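Local coordinates for deoxy-D-mannose-octulosonate 8-phosphate phosphatase (Haemophilus influenzae Rd, PDB 1K1E), which hydrolyses 3-deoxy-D-manno-octulosonate 8-phosphate to 3-deoxy-D-manno-octulosonate and inorganic phosphate, with magnesium as cofactor, in lipopolysaccharide biosynthesis, at residues 6-11 with 153-158; 48-53 with 159-164; 34-39 with 66-71. One frame throughout, in Å; residues are numbered along the deposited sequence.

Contact 1 (6-11 with 153-158); sequences ENIKFV and DMILQA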
# COMPACT_ATOMS: atom_id res chain seq x y z
N GLU A 6 23.20 3.82 24.13
CA GLU A 6 24.64 3.82 23.97
C GLU A 6 25.30 2.47 24.09
O GLU A 6 26.40 2.26 23.59
CB GLU A 6 25.28 4.67 25.04
CG GLU A 6 25.77 5.97 24.51
CD GLU A 6 26.79 6.51 25.44
OE1 GLU A 6 26.54 6.36 26.66
OE2 GLU A 6 27.82 7.07 24.98
N ASN A 7 24.67 1.56 24.80
CA ASN A 7 25.29 0.26 25.03
C ASN A 7 24.75 -0.82 24.10
O ASN A 7 25.15 -1.98 24.23
CB ASN A 7 25.07 -0.18 26.49
CG ASN A 7 25.80 0.74 27.50
OD1 ASN A 7 26.93 1.19 27.25
ND2 ASN A 7 25.18 0.99 28.63
N ILE A 8 23.87 -0.48 23.15
CA ILE A 8 23.34 -1.55 22.31
C ILE A 8 24.38 -2.10 21.37
O ILE A 8 25.04 -1.33 20.66
CB ILE A 8 22.10 -1.06 21.49
CG1 ILE A 8 21.00 -0.66 22.51
CG2 ILE A 8 21.63 -2.17 20.52
CD1 ILE A 8 19.72 -0.07 21.93
N LYS A 9 24.52 -3.42 21.40
CA LYS A 9 25.43 -4.16 20.56
C LYS A 9 24.70 -5.14 19.65
O LYS A 9 25.31 -5.69 18.73
CB LYS A 9 26.46 -4.96 21.40
CG LYS A 9 27.37 -4.05 22.21
CD LYS A 9 28.13 -3.05 21.34
CE LYS A 9 29.03 -3.73 20.30
NZ LYS A 9 29.83 -2.71 19.69
N PHE A 10 23.41 -5.32 19.87
CA PHE A 10 22.61 -6.29 19.13
C PHE A 10 21.17 -5.79 19.03
O PHE A 10 20.59 -5.33 19.98
CB PHE A 10 22.66 -7.60 19.90
CG PHE A 10 22.10 -8.81 19.20
CD1 PHE A 10 22.23 -9.01 17.81
CD2 PHE A 10 21.48 -9.81 19.98
CE1 PHE A 10 21.74 -10.20 17.20
CE2 PHE A 10 20.99 -10.99 19.39
CZ PHE A 10 21.11 -11.20 18.02
N VAL A 11 20.62 -5.95 17.85
CA VAL A 11 19.23 -5.55 17.58
C VAL A 11 18.57 -6.78 17.02
O VAL A 11 19.06 -7.38 16.05
CB VAL A 11 19.18 -4.47 16.55
CG1 VAL A 11 17.70 -4.25 16.05
CG2 VAL A 11 19.74 -3.22 17.14
N ASP A 153 18.65 4.61 13.27
CA ASP A 153 19.18 5.96 13.25
C ASP A 153 19.33 6.45 14.70
O ASP A 153 20.32 7.07 15.04
CB ASP A 153 18.22 6.94 12.57
CG ASP A 153 18.27 6.89 11.06
OD1 ASP A 153 17.39 7.57 10.50
OD2 ASP A 153 19.14 6.25 10.43
N MET A 154 18.31 6.18 15.53
CA MET A 154 18.33 6.64 16.94
C MET A 154 19.48 6.00 17.69
O MET A 154 20.21 6.69 18.45
CB MET A 154 17.04 6.22 17.68
CG MET A 154 15.81 6.98 17.30
SD MET A 154 14.43 6.47 18.38
CE MET A 154 15.24 6.50 19.92
N ILE A 155 19.62 4.69 17.52
CA ILE A 155 20.72 4.00 18.20
C ILE A 155 22.09 4.55 17.75
O ILE A 155 22.94 4.87 18.57
CB ILE A 155 20.65 2.46 17.95
CG1 ILE A 155 19.33 1.92 18.53
CG2 ILE A 155 21.90 1.78 18.59
CD1 ILE A 155 19.03 0.45 18.21
N LEU A 156 22.30 4.62 16.44
CA LEU A 156 23.57 5.14 15.94
C LEU A 156 23.84 6.57 16.36
O LEU A 156 25.00 6.96 16.65
CB LEU A 156 23.63 5.04 14.41
CG LEU A 156 23.70 3.59 13.90
CD1 LEU A 156 23.42 3.52 12.42
CD2 LEU A 156 25.08 3.02 14.21
N GLN A 157 22.80 7.39 16.39
CA GLN A 157 23.05 8.74 16.83
C GLN A 157 23.47 8.75 18.28
O GLN A 157 24.34 9.50 18.66
CB GLN A 157 21.81 9.57 16.67
CG GLN A 157 21.98 10.96 17.20
CD GLN A 157 21.10 11.84 16.43
OE1 GLN A 157 21.35 12.11 15.23
NE2 GLN A 157 20.01 12.28 17.05
N ALA A 158 22.83 7.92 19.10
CA ALA A 158 23.17 7.84 20.52
C ALA A 158 24.63 7.45 20.72
O ALA A 158 25.25 7.92 21.66
CB ALA A 158 22.26 6.86 21.25
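Ile155, on the last turns of helix 147-158, reaches with its whole branched side chain toward the chain that leads into strand 10-14, where Ile8 and Val11 receive it. The longer branch does most of the work. Its terminal methyl, Ile155 CD1, lies 3.8 Å from Ile8 CD1 and touches Val11 as well, with Ile155 CD1 to Val11 CG2 at 3.9 Å. The shorter branch meets the base of the opposing isoleucine, Ile155 CG2 lying 4.1 Å from Ile8 CB. Ile8 is thus met at two points, its CB and its end methyl, and the two isoleucines cross at about a right angle.

Both isoleucines have the same conformation: CG1 stands opposite the carbonyl carbon (chi1 -62° in each), and the chain beyond is extended, which carries each CD1 far enough from its own backbone for the methyls to meet. In Val11 the touching branch is CG2, which lies beside the backbone N while CG1 is turned from the helix residue. The three side chains are buried and interact through apolar contact alone.

At the end of the helix the character changes. Glu6, an exposed residue, starts away from the helix, but its CG passes 3.5 Å from Ala158 O. Ala158 itself leans on Leu5.

Leu47 of helix 38-49 also packs on Val11 and continues the apolar packing, while backbone hydrogen bonds from Lys9 and Val11 to Gln53 join this part of the chain to strand 53-58. Val11 lies three residues before Asp14, a cobalt ligand in this structure. The arrangement is that of an alpha/beta Rossmann-like HAD fold, in which a late helix covers one face of the parallel sheet beside the strand leading to the metal-binding aspartates.

Contact 2 (48-53 with 159-164); sequences MDADIQ and QGKSSV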
# COMPACT_ATOMS: atom_id res chain seq x y z
N MET A 48 25.28 -3.06 11.26
CA MET A 48 26.32 -4.08 11.21
C MET A 48 27.68 -3.42 11.01
O MET A 48 28.69 -3.82 11.62
CB MET A 48 25.93 -5.02 10.08
CG MET A 48 24.59 -5.72 10.34
SD MET A 48 24.02 -6.96 9.10
CE MET A 48 24.90 -6.50 7.85
N ASP A 49 27.71 -2.40 10.16
CA ASP A 49 28.95 -1.65 9.88
C ASP A 49 29.49 -0.94 11.15
O ASP A 49 30.70 -0.78 11.30
CB ASP A 49 28.68 -0.66 8.75
CG ASP A 49 29.87 0.27 8.44
OD1 ASP A 49 29.85 1.48 8.80
OD2 ASP A 49 30.84 -0.23 7.83
N ALA A 50 28.58 -0.55 12.04
CA ALA A 50 28.92 0.16 13.26
C ALA A 50 29.09 -0.82 14.44
O ALA A 50 28.97 -0.41 15.61
CB ALA A 50 27.83 1.18 13.58
N ASP A 51 29.34 -2.09 14.10
CA ASP A 51 29.58 -3.18 15.04
C ASP A 51 28.36 -3.54 15.88
O ASP A 51 28.52 -3.93 17.01
CB ASP A 51 30.73 -2.83 15.99
CG ASP A 51 31.32 -4.05 16.68
OD1 ASP A 51 31.72 -3.92 17.86
OD2 ASP A 51 31.39 -5.13 16.04
N ILE A 52 27.17 -3.35 15.34
CA ILE A 52 25.98 -3.76 16.09
C ILE A 52 25.34 -4.87 15.28
O ILE A 52 24.86 -4.64 14.15
CB ILE A 52 25.05 -2.59 16.21
CG1 ILE A 52 25.71 -1.49 17.05
CG2 ILE A 52 23.70 -3.11 16.75
CD1 ILE A 52 24.88 -0.20 17.03
N GLN A 53 25.31 -6.09 15.81
CA GLN A 53 24.76 -7.14 14.99
C GLN A 53 23.24 -7.03 14.86
O GLN A 53 22.58 -6.41 15.72
CB GLN A 53 25.11 -8.47 15.60
CG GLN A 53 26.64 -8.63 15.74
CD GLN A 53 26.96 -9.91 16.54
OE1 GLN A 53 26.74 -11.02 16.06
NE2 GLN A 53 27.43 -9.74 17.75
N GLN A 159 25.16 6.59 19.83
CA GLN A 159 26.55 6.15 19.87
C GLN A 159 27.55 7.11 19.17
O GLN A 159 28.74 6.79 19.02
CB GLN A 159 26.63 4.73 19.26
CG GLN A 159 25.74 3.77 20.14
CD GLN A 159 25.92 2.30 19.88
OE1 GLN A 159 26.83 1.92 19.21
NE2 GLN A 159 25.01 1.47 20.40
N GLY A 160 27.06 8.26 18.72
CA GLY A 160 27.89 9.27 18.05
C GLY A 160 28.34 8.89 16.65
O GLY A 160 29.37 9.36 16.12
N LYS A 161 27.58 7.98 16.04
CA LYS A 161 27.86 7.47 14.69
C LYS A 161 26.83 7.94 13.68
O LYS A 161 26.69 7.33 12.61
CB LYS A 161 27.86 5.94 14.70
CG LYS A 161 28.79 5.35 15.77
CD LYS A 161 28.68 3.81 15.78
CE LYS A 161 29.90 3.13 16.50
NZ LYS A 161 29.86 1.64 16.77
N SER A 162 26.16 9.03 13.99
CA SER A 162 25.13 9.52 13.06
C SER A 162 25.77 9.94 11.71
O SER A 162 25.10 9.91 10.68
CB SER A 162 24.37 10.73 13.65
OG SER A 162 25.06 11.95 13.44
N SER A 163 27.05 10.31 11.71
CA SER A 163 27.65 10.73 10.45
C SER A 163 27.55 9.75 9.26
O SER A 163 27.59 10.21 8.12
CB SER A 163 29.13 11.18 10.65
OG SER A 163 29.99 10.06 10.82
N VAL A 164 27.38 8.44 9.51
CA VAL A 164 27.24 7.47 8.42
C VAL A 164 25.92 7.71 7.67
O VAL A 164 25.79 7.42 6.47
CB VAL A 164 27.27 5.99 9.00
CG1 VAL A 164 25.95 5.67 9.74
CG2 VAL A 164 27.53 4.98 7.89
O HOH W 1 28.63 -0.41 18.23
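A lysine ammonium group and a water meet at one carbonyl oxygen, that of Ala50, just where helix 38-49 has ended. Lys161 NZ donates to Ala50 O, but the 2.5 Å between them is doubtfully short, and the exact position of NZ should be read with caution. The helix closes in a Schellman motif, with Asp51 at positive phi and bonds from Ile52 N to Leu47 O and from Asp51 N to Met48 O. A second Schellman motif, with Gly160 at positive phi, turns the chain out of helix 147-158, so the contact joins two helix ends of the HAD-type alpha/beta fold.

Lys161 reaches Ala50 with a chain extended beyond CG, and its methylenes are used on the way: Lys161 CD packs 3.5 Å from Ala50 CB. Leu156 of the preceding helix touches both of these residues. Asp51 OD1 is 6.0 Å from Lys161 NZ, too far for a direct bridge, and is paired instead with Lys9.

Ile52 and Gln159 approach from opposite directions. The Ile52 CD1 methyl meets the amide group, at 3.6 Å from Gln159 OE1. The amide is held at its other end, since Gln159 NE2 donates to the carbonyls of Ile8 and Leu5, which would restrict its rotation. Farther along, Val164 CG2 comes beside the carboxylate of Asp49, whose OD1 is hydrogen-bonded to Ser174.

Water 1 links the two halves of the contact: it donates to Ala50 O at 2.6 Å and to Gln159 OE1 at 3.1 Å.

Contact 3 (34-39 with 66-71); sequences KSFHVR and RRRIAD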
# COMPACT_ATOMS: atom_id res chain seq x y z
N LYS A 34 6.70 -11.10 -0.03
CA LYS A 34 6.91 -10.41 1.24
C LYS A 34 7.44 -9.04 0.88
O LYS A 34 8.38 -8.92 0.09
CB LYS A 34 7.87 -11.15 2.18
CG LYS A 34 7.24 -12.44 2.65
CD LYS A 34 8.03 -13.05 3.82
CE LYS A 34 7.74 -12.22 5.09
NZ LYS A 34 6.25 -12.27 5.55
N SER A 35 6.89 -7.99 1.49
CA SER A 35 7.29 -6.67 1.09
C SER A 35 8.09 -5.95 2.17
O SER A 35 7.51 -5.60 3.20
CB SER A 35 6.02 -5.89 0.74
OG SER A 35 5.28 -6.60 -0.27
N PHE A 36 9.36 -5.69 1.92
CA PHE A 36 10.24 -5.05 2.93
C PHE A 36 10.42 -3.60 2.58
O PHE A 36 9.79 -3.12 1.61
CB PHE A 36 11.57 -5.79 2.95
CG PHE A 36 11.42 -7.22 3.31
CD1 PHE A 36 11.36 -8.22 2.32
CD2 PHE A 36 11.26 -7.59 4.64
CE1 PHE A 36 11.14 -9.56 2.66
CE2 PHE A 36 11.03 -8.97 4.97
CZ PHE A 36 10.97 -9.92 3.98
N HIS A 37 11.23 -2.85 3.34
CA HIS A 37 11.39 -1.44 3.01
C HIS A 37 12.86 -1.17 2.80
O HIS A 37 13.70 -1.57 3.62
CB HIS A 37 10.80 -0.57 4.13
CG HIS A 37 10.77 0.87 3.78
ND1 HIS A 37 9.60 1.56 3.51
CD2 HIS A 37 11.79 1.76 3.61
CE1 HIS A 37 9.90 2.82 3.19
NE2 HIS A 37 11.22 2.96 3.25
N VAL A 38 13.15 -0.47 1.71
CA VAL A 38 14.55 -0.24 1.36
C VAL A 38 15.34 0.53 2.43
O VAL A 38 16.51 0.23 2.64
CB VAL A 38 14.63 0.49 0.03
CG1 VAL A 38 14.10 1.94 0.20
CG2 VAL A 38 16.04 0.43 -0.53
N ARG A 39 14.72 1.53 3.08
CA ARG A 39 15.51 2.28 4.05
C ARG A 39 15.78 1.45 5.35
O ARG A 39 16.77 1.70 6.06
CB ARG A 39 14.89 3.61 4.37
CG ARG A 39 14.63 4.46 3.06
CD ARG A 39 14.38 5.98 3.31
NE ARG A 39 13.03 6.18 3.86
CZ ARG A 39 11.94 6.30 3.10
NH1 ARG A 39 11.96 6.24 1.77
NH2 ARG A 39 10.79 6.50 3.70
N ARG A 66 14.04 -16.00 3.85
CA ARG A 66 15.45 -16.36 3.84
C ARG A 66 16.26 -15.61 2.77
O ARG A 66 17.40 -15.25 2.99
CB ARG A 66 15.53 -17.88 3.70
CG ARG A 66 15.25 -18.54 5.08
CD ARG A 66 15.15 -20.05 5.01
NE ARG A 66 14.86 -20.69 6.31
CZ ARG A 66 15.78 -21.12 7.16
NH1 ARG A 66 17.06 -20.98 6.87
NH2 ARG A 66 15.44 -21.81 8.25
N ARG A 67 15.62 -15.34 1.65
CA ARG A 67 16.26 -14.62 0.56
C ARG A 67 16.53 -13.19 1.03
O ARG A 67 17.60 -12.65 0.79
CB ARG A 67 15.35 -14.63 -0.66
CG ARG A 67 15.93 -13.82 -1.89
CD ARG A 67 17.35 -14.14 -2.12
NE ARG A 67 17.94 -13.36 -3.21
CZ ARG A 67 18.24 -13.84 -4.41
NH1 ARG A 67 17.99 -15.13 -4.66
NH2 ARG A 67 18.78 -13.05 -5.36
N ARG A 68 15.57 -12.60 1.71
CA ARG A 68 15.75 -11.22 2.20
C ARG A 68 16.88 -11.21 3.21
O ARG A 68 17.76 -10.34 3.15
CB ARG A 68 14.44 -10.72 2.81
CG ARG A 68 14.45 -9.20 3.37
CD ARG A 68 15.06 -8.24 2.39
NE ARG A 68 14.98 -6.88 2.86
CZ ARG A 68 15.55 -5.84 2.28
NH1 ARG A 68 16.29 -5.99 1.17
NH2 ARG A 68 15.40 -4.64 2.87
N ILE A 69 16.86 -12.15 4.16
CA ILE A 69 17.93 -12.26 5.15
C ILE A 69 19.34 -12.39 4.51
O ILE A 69 20.30 -11.72 4.92
CB ILE A 69 17.66 -13.44 6.03
CG1 ILE A 69 16.55 -13.06 7.04
CG2 ILE A 69 18.96 -13.89 6.72
CD1 ILE A 69 16.03 -14.27 7.82
N ALA A 70 19.43 -13.21 3.48
CA ALA A 70 20.69 -13.45 2.75
C ALA A 70 21.14 -12.20 2.02
O ALA A 70 22.32 -11.84 2.08
CB ALA A 70 20.49 -14.64 1.75
N ASP A 71 20.21 -11.51 1.35
CA ASP A 71 20.55 -10.27 0.66
C ASP A 71 21.10 -9.23 1.64
O ASP A 71 21.98 -8.46 1.30
CB ASP A 71 19.33 -9.63 -0.02
CG ASP A 71 18.93 -10.32 -1.29
OD1 ASP A 71 19.65 -11.27 -1.72
OD2 ASP A 71 17.89 -9.89 -1.88
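The CH-pi contact between Arg68 and Phe36 dominates the meeting of strand 30-37 with helix 63-72. Arg68 CG sits over the centre of the phenyl ring, 3.3 Å from its centroid and 10° off the ring normal, and the neighbouring methylenes spread the contact: Arg68 CB lies 3.5 Å from Phe36 CE1. The arginine has CG opposite its backbone N (chi1 -179°) and then bends at chi2, which lays the methylenes over the ring and sends the guanidinium past the base of the phenylalanine.

Van der Waals contact follows at that base, where Arg68 NE is 3.6 Å from both Phe36 CB and Phe36 CG; the guanidinium plane is inclined 29° to the ring plane. The approach of Arg68 NH2 to His37 O, at 3.6 Å, is polar but long.

The polar partners that hold the guanidinium lie outside the two segments: Arg68 NH1 is hydrogen-bonded to Tyr26 OH of the second subunit, and NH2 to Gln180 OE1. The same tyrosine of that neighbouring subunit meets the Phe36 ring edge-to-face and bonds to Asp71 OD2, so ring, arginine and aspartate converge on one residue across the interface. Within the helix, Asp71 OD1 also forms a salt bridge with Arg67 NE, at 3.1 Å, though its hydrogen bond is weak.

Residues 34-37 pair in an antiparallel ladder with a strand of the second subunit. His37, Val38, Arg39 and Arg68 probably bind substrate, as in related enzymes, and Arg39 forms a salt bridge to Asp107, a metal ligand, of that subunit. The arrangement is consistent with a KdsC active site assembled at the subunit interface of the tetramer.

In the fold
From the N terminus, the chain enters contact 1 at 6-11, runs through strand 10-14 and reaches 34-39, the first half of contact 3. Helix 38-49 follows, ending in 48-53 of contact 2. Contact 3 closes first, at 66-71, as a short loop lying within the long span of contact 1. After the rest of the sheet, 153-158 closes contact 1 and 159-164 closes contact 2 directly behind it. Contact 2 crosses both others along the chain. Contacts 1 and 2 touch and tie helices 147-158 and 163-166 to strand 10-14 and helix 38-49; contact 3, centred about 21 Å from contact 1 and 20 Å from contact 2, joins strand 30-37 to helix 63-72 at the subunit interface.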